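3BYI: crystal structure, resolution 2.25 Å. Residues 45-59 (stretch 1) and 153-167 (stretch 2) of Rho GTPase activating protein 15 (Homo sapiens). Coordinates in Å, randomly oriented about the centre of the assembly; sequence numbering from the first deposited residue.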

ATOM      1  N   ALA A  45      -0.883   6.342 -12.572  1.00 42.32           N
ATOM      2  CA  ALA A  45      -0.059   5.716 -13.610  1.00 42.41           C
ATOM      3  C   ALA A  45      -0.454   4.256 -13.872  1.00 44.74           C
ATOM      4  O   ALA A  45      -0.468   3.807 -14.996  1.00 45.34           O
ATOM      5  CB  ALA A  45       1.421   5.816 -13.257  1.00 35.81           C
ATOM      6  N   VAL A  46      -0.833   3.537 -12.823  1.00 46.61           N
ATOM      7  CA  VAL A  46      -1.264   2.153 -12.978  1.00 43.94           C
ATOM      8  C   VAL A  46      -2.630   2.080 -13.675  1.00 45.22           C
ATOM      9  O   VAL A  46      -2.822   1.274 -14.598  1.00 45.95           O
ATOM     10  CB  VAL A  46      -1.200   1.356 -11.612  1.00 41.42           C
ATOM     11  CG1 VAL A  46      -1.773  -0.102 -11.722  1.00 36.29           C
ATOM     12  CG2 VAL A  46       0.258   1.278 -11.101  1.00 39.75           C
ATOM     13  N   GLU A  47      -3.550   2.951 -13.293  1.00 46.38           N
ATOM     14  CA  GLU A  47      -4.825   3.063 -13.994  1.00 48.02           C
ATOM     15  C   GLU A  47      -4.686   3.488 -15.458  1.00 46.56           C
ATOM     16  O   GLU A  47      -5.397   3.006 -16.307  1.00 49.33           O
ATOM     17  CB  GLU A  47      -5.762   3.978 -13.205  1.00 49.99           C
ATOM     18  CG  GLU A  47      -6.091   3.343 -11.836  1.00 49.13           C
ATOM     19  CD  GLU A  47      -7.224   3.979 -11.109  1.00 50.81           C
ATOM     20  OE1 GLU A  47      -7.861   4.890 -11.666  1.00 60.16           O
ATOM     21  OE2 GLU A  47      -7.499   3.558  -9.967  1.00 52.17           O
ATOM     22  N   LYS A  48      -3.744   4.368 -15.750  1.00 47.85           N
ATOM     23  CA  LYS A  48      -3.540   4.870 -17.097  1.00 46.57           C
ATOM     24  C   LYS A  48      -2.970   3.800 -18.010  1.00 47.51           C
ATOM     25  O   LYS A  48      -3.417   3.650 -19.137  1.00 47.72           O
ATOM     26  CB  LYS A  48      -2.557   6.035 -17.084  1.00 48.51           C
ATOM     27  CG  LYS A  48      -2.201   6.582 -18.484  1.00 48.83           C
ATOM     28  CD  LYS A  48      -1.374   7.830 -18.381  1.00 46.95           C
ATOM     29  CE  LYS A  48      -1.043   8.413 -19.755  1.00 49.01           C
ATOM     30  NZ  LYS A  48      -0.302   9.711 -19.565  1.00 49.23           N
ATOM     31  N   ARG A  49      -1.956   3.074 -17.540  1.00 47.62           N
ATOM     32  CA  ARG A  49      -1.244   2.142 -18.398  1.00 45.98           C
ATOM     33  C   ARG A  49      -0.872   0.795 -17.756  1.00 46.44           C
ATOM     34  O   ARG A  49       0.048   0.112 -18.211  1.00 45.84           O
ATOM     35  CB  ARG A  49       0.032   2.803 -18.920  1.00 47.54           C
ATOM     36  CG  ARG A  49       0.911   3.387 -17.861  1.00 44.63           C
ATOM     37  CD  ARG A  49       2.009   4.253 -18.475  1.00 43.24           C
ATOM     38  NE  ARG A  49       2.842   4.800 -17.415  1.00 48.71           N
ATOM     39  CZ  ARG A  49       3.938   4.227 -16.914  1.00 46.29           C
ATOM     40  NH1 ARG A  49       4.438   3.098 -17.417  1.00 52.29           N
ATOM     41  NH2 ARG A  49       4.574   4.840 -15.922  1.00 46.17           N
ATOM     42  N   GLY A  50      -1.595   0.379 -16.716  1.00 45.45           N
ATOM     43  CA  GLY A  50      -1.261  -0.882 -16.059  1.00 44.98           C
ATOM     44  C   GLY A  50      -2.382  -1.860 -15.834  1.00 43.95           C
ATOM     45  O   GLY A  50      -2.125  -2.939 -15.363  1.00 45.47           O
ATOM     46  N   LEU A  51      -3.626  -1.499 -16.163  1.00 45.31           N
ATOM     47  CA  LEU A  51      -4.752  -2.342 -15.783  1.00 47.75           C
ATOM     48  C   LEU A  51      -4.833  -3.651 -16.575  1.00 47.36           C
ATOM     49  O   LEU A  51      -5.396  -4.641 -16.096  1.00 48.33           O
ATOM     50  CB  LEU A  51      -6.076  -1.578 -15.882  1.00 47.65           C
ATOM     51  CG  LEU A  51      -6.278  -0.369 -14.949  1.00 48.62           C
ATOM     52  CD1 LEU A  51      -7.598   0.311 -15.372  1.00 40.66           C
ATOM     53  CD2 LEU A  51      -6.246  -0.746 -13.442  1.00 42.43           C
ATOM     54  N   ASP A  52      -4.280  -3.640 -17.784  1.00 46.32           N
ATOM     55  CA  ASP A  52      -4.292  -4.809 -18.650  1.00 46.60           C
ATOM     56  C   ASP A  52      -2.980  -5.588 -18.628  1.00 44.43           C
ATOM     57  O   ASP A  52      -2.795  -6.500 -19.380  1.00 47.49           O
ATOM     58  CB  ASP A  52      -4.594  -4.402 -20.099  1.00 51.03           C
ATOM     59  CG  ASP A  52      -5.885  -3.593 -20.227  1.00 66.10           C
ATOM     60  OD1 ASP A  52      -6.890  -3.962 -19.577  1.00 75.18           O
ATOM     61  OD2 ASP A  52      -5.905  -2.590 -20.982  1.00 89.25           O
ATOM     62  N   VAL A  53      -2.054  -5.216 -17.765  1.00 45.22           N
ATOM     63  CA  VAL A  53      -0.728  -5.798 -17.800  1.00 43.05           C
ATOM     64  C   VAL A  53      -0.717  -7.077 -16.954  1.00 43.92           C
ATOM     65  O   VAL A  53      -1.190  -7.090 -15.805  1.00 42.56           O
ATOM     66  CB  VAL A  53       0.330  -4.784 -17.331  1.00 44.13           C
ATOM     67  CG1 VAL A  53       1.692  -5.486 -17.062  1.00 40.88           C
ATOM     68  CG2 VAL A  53       0.464  -3.681 -18.375  1.00 34.17           C
ATOM     69  N   ASP A  54      -0.193  -8.153 -17.542  1.00 41.95           N
ATOM     70  CA  ASP A  54      -0.181  -9.462 -16.884  1.00 43.04           C
ATOM     71  C   ASP A  54       0.565  -9.403 -15.574  1.00 43.53           C
ATOM     72  O   ASP A  54       1.667  -8.888 -15.525  1.00 46.33           O
ATOM     73  CB  ASP A  54       0.460 -10.524 -17.755  1.00 45.60           C
ATOM     74  CG  ASP A  54      -0.404 -10.898 -18.926  1.00 49.56           C
ATOM     75  OD1 ASP A  54      -1.481 -10.272 -19.082  1.00 47.11           O
ATOM     76  OD2 ASP A  54       0.011 -11.799 -19.686  1.00 51.51           O
ATOM     77  N   GLY A  55      -0.061  -9.894 -14.506  1.00 42.15           N
ATOM     78  CA  GLY A  55       0.627  -9.994 -13.205  1.00 42.82           C
ATOM     79  C   GLY A  55       0.883  -8.664 -12.523  1.00 40.13           C
ATOM     80  O   GLY A  55       1.743  -8.577 -11.649  1.00 42.60           O
ATOM     81  N   ILE A  56       0.120  -7.643 -12.892  1.00 41.19           N
ATOM     82  CA  ILE A  56       0.212  -6.332 -12.276  1.00 42.66           C
ATOM     83  C   ILE A  56       0.098  -6.471 -10.768  1.00 42.49           C
ATOM     84  O   ILE A  56      -0.825  -7.122 -10.292  1.00 40.90           O
ATOM     85  CB  ILE A  56      -0.855  -5.349 -12.841  1.00 44.29           C
ATOM     86  CG1 ILE A  56      -0.490  -3.912 -12.457  1.00 42.29           C
ATOM     87  CG2 ILE A  56      -2.338  -5.737 -12.439  1.00 36.35           C
ATOM     88  CD1 ILE A  56       0.738  -3.323 -13.240  1.00 42.12           C
ATOM     89  N   TYR A  57       1.110  -5.920 -10.059  1.00 41.55           N
ATOM     90  CA  TYR A  57       1.315  -5.966  -8.593  1.00 43.53           C
ATOM     91  C   TYR A  57       2.010  -7.231  -8.069  1.00 44.19           C
ATOM     92  O   TYR A  57       2.589  -7.214  -6.978  1.00 46.77           O
ATOM     93  CB  TYR A  57       0.049  -5.655  -7.804  1.00 43.79           C
ATOM     94  CG  TYR A  57      -0.333  -4.195  -7.880  1.00 45.24           C
ATOM     95  CD1 TYR A  57      -1.371  -3.762  -8.677  1.00 38.87           C
ATOM     96  CD2 TYR A  57       0.361  -3.249  -7.155  1.00 48.21           C
ATOM     97  CE1 TYR A  57      -1.681  -2.439  -8.758  1.00 45.76           C
ATOM     98  CE2 TYR A  57       0.017  -1.895  -7.203  1.00 46.42           C
ATOM     99  CZ  TYR A  57      -0.987  -1.507  -8.001  1.00 46.18           C
ATOM    100  OH  TYR A  57      -1.296  -0.176  -8.035  1.00 47.48           O
ATOM    101  N   ARG A  58       1.946  -8.318  -8.838  1.00 45.32           N
ATOM    102  CA  ARG A  58       2.673  -9.513  -8.522  1.00 47.47           C
ATOM    103  C   ARG A  58       4.074  -9.445  -9.152  1.00 46.53           C
ATOM    104  O   ARG A  58       5.051  -9.747  -8.518  1.00 48.10           O
ATOM    105  CB  ARG A  58       1.905 -10.769  -8.993  1.00 50.43           C
ATOM    106  CG  ARG A  58       2.568 -12.118  -8.640  1.00 55.88           C
ATOM    107  CD  ARG A  58       1.588 -13.308  -8.928  1.00 66.85           C
ATOM    108  N   VAL A  59       4.146  -9.047 -10.413  1.00 48.20           N
ATOM    109  CA  VAL A  59       5.447  -8.953 -11.094  1.00 45.85           C
ATOM    110  C   VAL A  59       6.271  -7.825 -10.468  1.00 48.93           C
ATOM    111  O   VAL A  59       5.750  -6.769 -10.062  1.00 46.93           O
ATOM    112  CB  VAL A  59       5.307  -8.766 -12.642  1.00 45.79           C
ATOM    113  CG1 VAL A  59       6.645  -8.347 -13.286  1.00 40.76           C
ATOM    114  CG2 VAL A  59       4.730 -10.054 -13.327  1.00 38.70           C
ATOM    115  N   HIS A 153      -8.876   1.470  -6.035  1.00 44.09           N
ATOM    116  CA  HIS A 153      -8.012   1.202  -7.180  1.00 44.38           C
ATOM    117  C   HIS A 153      -7.899  -0.284  -7.501  1.00 44.08           C
ATOM    118  O   HIS A 153      -7.913  -0.698  -8.670  1.00 41.94           O
ATOM    119  CB  HIS A 153      -6.605   1.760  -6.871  1.00 45.67           C
ATOM    120  CG  HIS A 153      -5.537   1.324  -7.832  1.00 45.05           C
ATOM    121  ND1 HIS A 153      -5.563   1.631  -9.179  1.00 49.21           N
ATOM    122  CD2 HIS A 153      -4.408   0.617  -7.636  1.00 39.69           C
ATOM    123  CE1 HIS A 153      -4.486   1.135  -9.766  1.00 41.43           C
ATOM    124  NE2 HIS A 153      -3.772   0.505  -8.852  1.00 42.82           N
ATOM    125  N   LEU A 154      -7.701  -1.084  -6.454  1.00 46.27           N
ATOM    126  CA  LEU A 154      -7.496  -2.513  -6.638  1.00 46.05           C
ATOM    127  C   LEU A 154      -8.741  -3.205  -7.153  1.00 45.57           C
ATOM    128  O   LEU A 154      -8.631  -4.216  -7.832  1.00 45.72           O
ATOM    129  CB  LEU A 154      -6.951  -3.190  -5.350  1.00 48.88           C
ATOM    130  CG  LEU A 154      -5.549  -2.714  -4.860  1.00 48.03           C
ATOM    131  CD1 LEU A 154      -5.191  -3.364  -3.519  1.00 40.85           C
ATOM    132  CD2 LEU A 154      -4.498  -3.006  -5.908  1.00 36.89           C
ATOM    133  N   THR A 155      -9.929  -2.679  -6.846  1.00 46.45           N
ATOM    134  CA  THR A 155     -11.147  -3.260  -7.427  1.00 44.81           C
ATOM    135  C   THR A 155     -11.120  -3.165  -8.968  1.00 45.48           C
ATOM    136  O   THR A 155     -11.706  -4.032  -9.660  1.00 45.65           O
ATOM    137  CB  THR A 155     -12.446  -2.657  -6.897  1.00 43.82           C
ATOM    138  OG1 THR A 155     -12.607  -1.309  -7.376  1.00 46.28           O
ATOM    139  CG2 THR A 155     -12.472  -2.700  -5.406  1.00 38.21           C
ATOM    140  N   LYS A 156     -10.454  -2.138  -9.489  1.00 44.12           N
ATOM    141  CA  LYS A 156     -10.313  -1.990 -10.938  1.00 46.11           C
ATOM    142  C   LYS A 156      -9.319  -3.008 -11.550  1.00 45.57           C
ATOM    143  O   LYS A 156      -9.410  -3.353 -12.728  1.00 46.53           O
ATOM    144  CB  LYS A 156      -9.915  -0.556 -11.310  1.00 48.75           C
ATOM    145  CG  LYS A 156     -10.939   0.491 -10.882  1.00 47.10           C
ATOM    146  CD  LYS A 156     -10.472   1.850 -11.233  1.00 52.70           C
ATOM    147  CE  LYS A 156     -11.470   2.948 -10.852  1.00 55.80           C
ATOM    148  NZ  LYS A 156     -11.005   4.284 -11.393  1.00 61.23           N
ATOM    149  N   ILE A 157      -8.380  -3.481 -10.751  1.00 44.85           N
ATOM    150  CA  ILE A 157      -7.468  -4.539 -11.163  1.00 45.59           C
ATOM    151  C   ILE A 157      -8.252  -5.827 -11.287  1.00 46.65           C
ATOM    152  O   ILE A 157      -8.104  -6.580 -12.264  1.00 46.71           O
ATOM    153  CB  ILE A 157      -6.289  -4.702 -10.146  1.00 45.45           C
ATOM    154  CG1 ILE A 157      -5.521  -3.366  -9.999  1.00 45.22           C
ATOM    155  CG2 ILE A 157      -5.343  -5.852 -10.555  1.00 41.86           C
ATOM    156  CD1 ILE A 157      -4.893  -2.850 -11.256  1.00 43.56           C
ATOM    157  N   VAL A 158      -9.105  -6.063 -10.302  1.00 45.73           N
ATOM    158  CA  VAL A 158      -9.908  -7.281 -10.261  1.00 47.86           C
ATOM    159  C   VAL A 158     -10.876  -7.333 -11.443  1.00 47.78           C
ATOM    160  O   VAL A 158     -10.996  -8.353 -12.101  1.00 51.48           O
ATOM    161  CB  VAL A 158     -10.704  -7.374  -8.902  1.00 50.39           C
ATOM    162  CG1 VAL A 158     -11.737  -8.532  -8.947  1.00 46.43           C
ATOM    163  CG2 VAL A 158      -9.745  -7.525  -7.721  1.00 46.59           C
ATOM    164  N   ALA A 159     -11.543  -6.219 -11.709  1.00 46.53           N
ATOM    165  CA  ALA A 159     -12.466  -6.097 -12.815  1.00 47.34           C
ATOM    166  C   ALA A 159     -11.847  -6.441 -14.176  1.00 47.83           C
ATOM    167  O   ALA A 159     -12.567  -6.890 -15.064  1.00 51.61           O
ATOM    168  CB  ALA A 159     -13.147  -4.672 -12.836  1.00 44.09           C
ATOM    169  N   LYS A 160     -10.537  -6.225 -14.331  1.00 49.37           N
ATOM    170  CA  LYS A 160      -9.799  -6.504 -15.564  1.00 49.59           C
ATOM    171  C   LYS A 160      -9.003  -7.820 -15.484  1.00 49.87           C
ATOM    172  O   LYS A 160      -8.060  -8.024 -16.249  1.00 49.32           O
ATOM    173  CB  LYS A 160      -8.819  -5.376 -15.845  1.00 53.97           C
ATOM    174  CG  LYS A 160      -9.423  -4.001 -16.118  1.00 59.22           C
ATOM    175  CD  LYS A 160      -9.629  -3.765 -17.605  1.00 67.33           C
ATOM    176  CE  LYS A 160      -9.663  -2.259 -17.941  1.00 72.61           C
ATOM    177  NZ  LYS A 160      -9.392  -1.982 -19.404  1.00 80.85           N
ATOM    178  N   ALA A 161      -9.371  -8.697 -14.555  1.00 49.18           N
ATOM    179  CA  ALA A 161      -8.714  -9.988 -14.350  1.00 48.75           C
ATOM    180  C   ALA A 161      -8.507 -10.816 -15.618  1.00 49.90           C
ATOM    181  O   ALA A 161      -7.494 -11.517 -15.738  1.00 47.15           O
ATOM    182  CB  ALA A 161      -9.486 -10.793 -13.339  1.00 49.13           C
ATOM    183  N   SER A 162      -9.465 -10.741 -16.553  1.00 49.65           N
ATOM    184  CA  SER A 162      -9.323 -11.378 -17.860  1.00 51.11           C
ATOM    185  C   SER A 162      -8.066 -10.932 -18.613  1.00 50.63           C
ATOM    186  O   SER A 162      -7.458 -11.716 -19.341  1.00 49.74           O
ATOM    187  CB  SER A 162     -10.578 -11.132 -18.722  1.00 51.36           C
ATOM    188  OG  SER A 162     -11.690 -11.897 -18.239  1.00 56.48           O
ATOM    189  N   LYS A 163      -7.664  -9.678 -18.421  1.00 51.81           N
ATOM    190  CA  LYS A 163      -6.530  -9.094 -19.140  1.00 50.79           C
ATOM    191  C   LYS A 163      -5.243  -9.121 -18.328  1.00 49.22           C
ATOM    192  O   LYS A 163      -4.154  -9.319 -18.908  1.00 51.01           O
ATOM    193  CB  LYS A 163      -6.858  -7.656 -19.520  1.00 49.58           C
ATOM    194  CG  LYS A 163      -8.052  -7.563 -20.435  1.00 53.94           C
ATOM    195  CD  LYS A 163      -8.765  -6.222 -20.270  1.00 68.34           C
ATOM    196  N   ASN A 164      -5.350  -8.899 -17.012  1.00 44.55           N
ATOM    197  CA  ASN A 164      -4.179  -8.864 -16.123  1.00 43.68           C
ATOM    198  C   ASN A 164      -3.862 -10.159 -15.345  1.00 43.93           C
ATOM    199  O   ASN A 164      -2.794 -10.297 -14.753  1.00 43.28           O
ATOM    200  CB  ASN A 164      -4.240  -7.661 -15.166  1.00 41.35           C
ATOM    201  CG  ASN A 164      -5.413  -7.701 -14.189  1.00 42.66           C
ATOM    202  OD1 ASN A 164      -5.743  -8.712 -13.590  1.00 42.45           O
ATOM    203  ND2 ASN A 164      -5.978  -6.555 -13.966  1.00 40.13           N
ATOM    204  N   LEU A 165      -4.803 -11.094 -15.343  1.00 46.53           N
ATOM    205  CA  LEU A 165      -4.614 -12.427 -14.759  1.00 46.42           C
ATOM    206  C   LEU A 165      -4.431 -12.390 -13.249  1.00 45.67           C
ATOM    207  O   LEU A 165      -3.875 -13.310 -12.670  1.00 44.89           O
ATOM    208  CB  LEU A 165      -3.428 -13.198 -15.414  1.00 45.88           C
ATOM    209  CG  LEU A 165      -3.310 -13.160 -16.939  1.00 45.53           C
ATOM    210  CD1 LEU A 165      -2.155 -13.996 -17.391  1.00 47.03           C
ATOM    211  CD2 LEU A 165      -4.571 -13.633 -17.549  1.00 42.38           C
ATOM    212  N   MET A 166      -4.883 -11.317 -12.621  1.00 47.47           N
ATOM    213  CA  MET A 166      -4.867 -11.207 -11.172  1.00 47.31           C
ATOM    214  C   MET A 166      -6.250 -11.546 -10.642  1.00 49.51           C
ATOM    215  O   MET A 166      -7.211 -11.612 -11.375  1.00 54.29           O
ATOM    216  CB  MET A 166      -4.465  -9.802 -10.724  1.00 46.20           C
ATOM    217  CG  MET A 166      -3.049  -9.410 -11.088  1.00 44.99           C
ATOM    218  SD  MET A 166      -1.854 -10.543 -10.347  1.00 44.02           S
ATOM    219  CE  MET A 166      -1.701  -9.818  -8.718  1.00 41.96           C
ATOM    220  N   SER A 167      -6.332 -11.804  -9.358  1.00 49.22           N
ATOM    221  CA  SER A 167      -7.593 -12.110  -8.722  1.00 45.56           C
ATOM    222  C   SER A 167      -7.598 -11.457  -7.353  1.00 44.53           C
ATOM    223  O   SER A 167      -6.586 -10.937  -6.917  1.00 44.64           O
ATOM    224  CB  SER A 167      -7.772 -13.611  -8.598  1.00 43.57           C
ATOM    225  OG  SER A 167      -6.801 -14.168  -7.748  1.00 39.16           O
TER
HETATM  226  O   HOH W   1      -9.416   4.375  -8.298  1.00 40.98           O

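How a loop can be fixed to a helical scaffold is well illustrated by these two stretches of Rho GTPase activating protein 15. The helix that carries Val46 and Glu47 runs at 24° to the one that carries His153 and Ile157, their axes 10.8 Å apart at closest approach. Beyond the first helix the chain folds through a type I turn, Gly50 to Val53, and a type II turn, Val53 to Ile56, and draws closer to its partner: the CA atoms of Asp54 and Asn164 lie 4.1 Å apart. There the backbones bond directly, Gly55 N donating to Asn164 O at 2.8 Å. Gly55 has positive phi, which favours glycine, and an ideal CB would clash with Val59 CG2.

Asn164 shows how one amide can organise several segments. Asn164 ND2 donates to Leu51 O (2.9 Å) and, within its own stretch, to Ile157 O (2.7 Å), while Asn164 OD1 accepts from Met166 N (2.9 Å). The loop is thus tied to the same side chain that braces the turn out of the helix.

At the other end His153 plays a comparable part. His153 ND1 donates to Glu47 OE2 (2.8 Å), and His153 NE2 pairs with Tyr57 OH (2.7 Å), so both ring nitrogens are engaged through the ring edge. The two aromatic rings meet rim to rim, neither over the face of the other, their planes at 74°. Glu47 also uses OE1 for a salt bridge to Lys156 NZ (3.2 Å), and a water bound to OE2 makes a weak bond to the same NZ. A second salt bridge joins Asp52 OD1 to Lys160 NZ (3.2 Å).

Between these polar anchors lies apolar packing centred on Ile157: Ile157 CD1 meets Leu51 CD2 at 3.3 Å and Ile157 CG2 meets Ile56 CG2 at 3.5 Å. Leu154 CD2 covers one face of the Tyr57 ring, 4.0 Å from Tyr57 CE1.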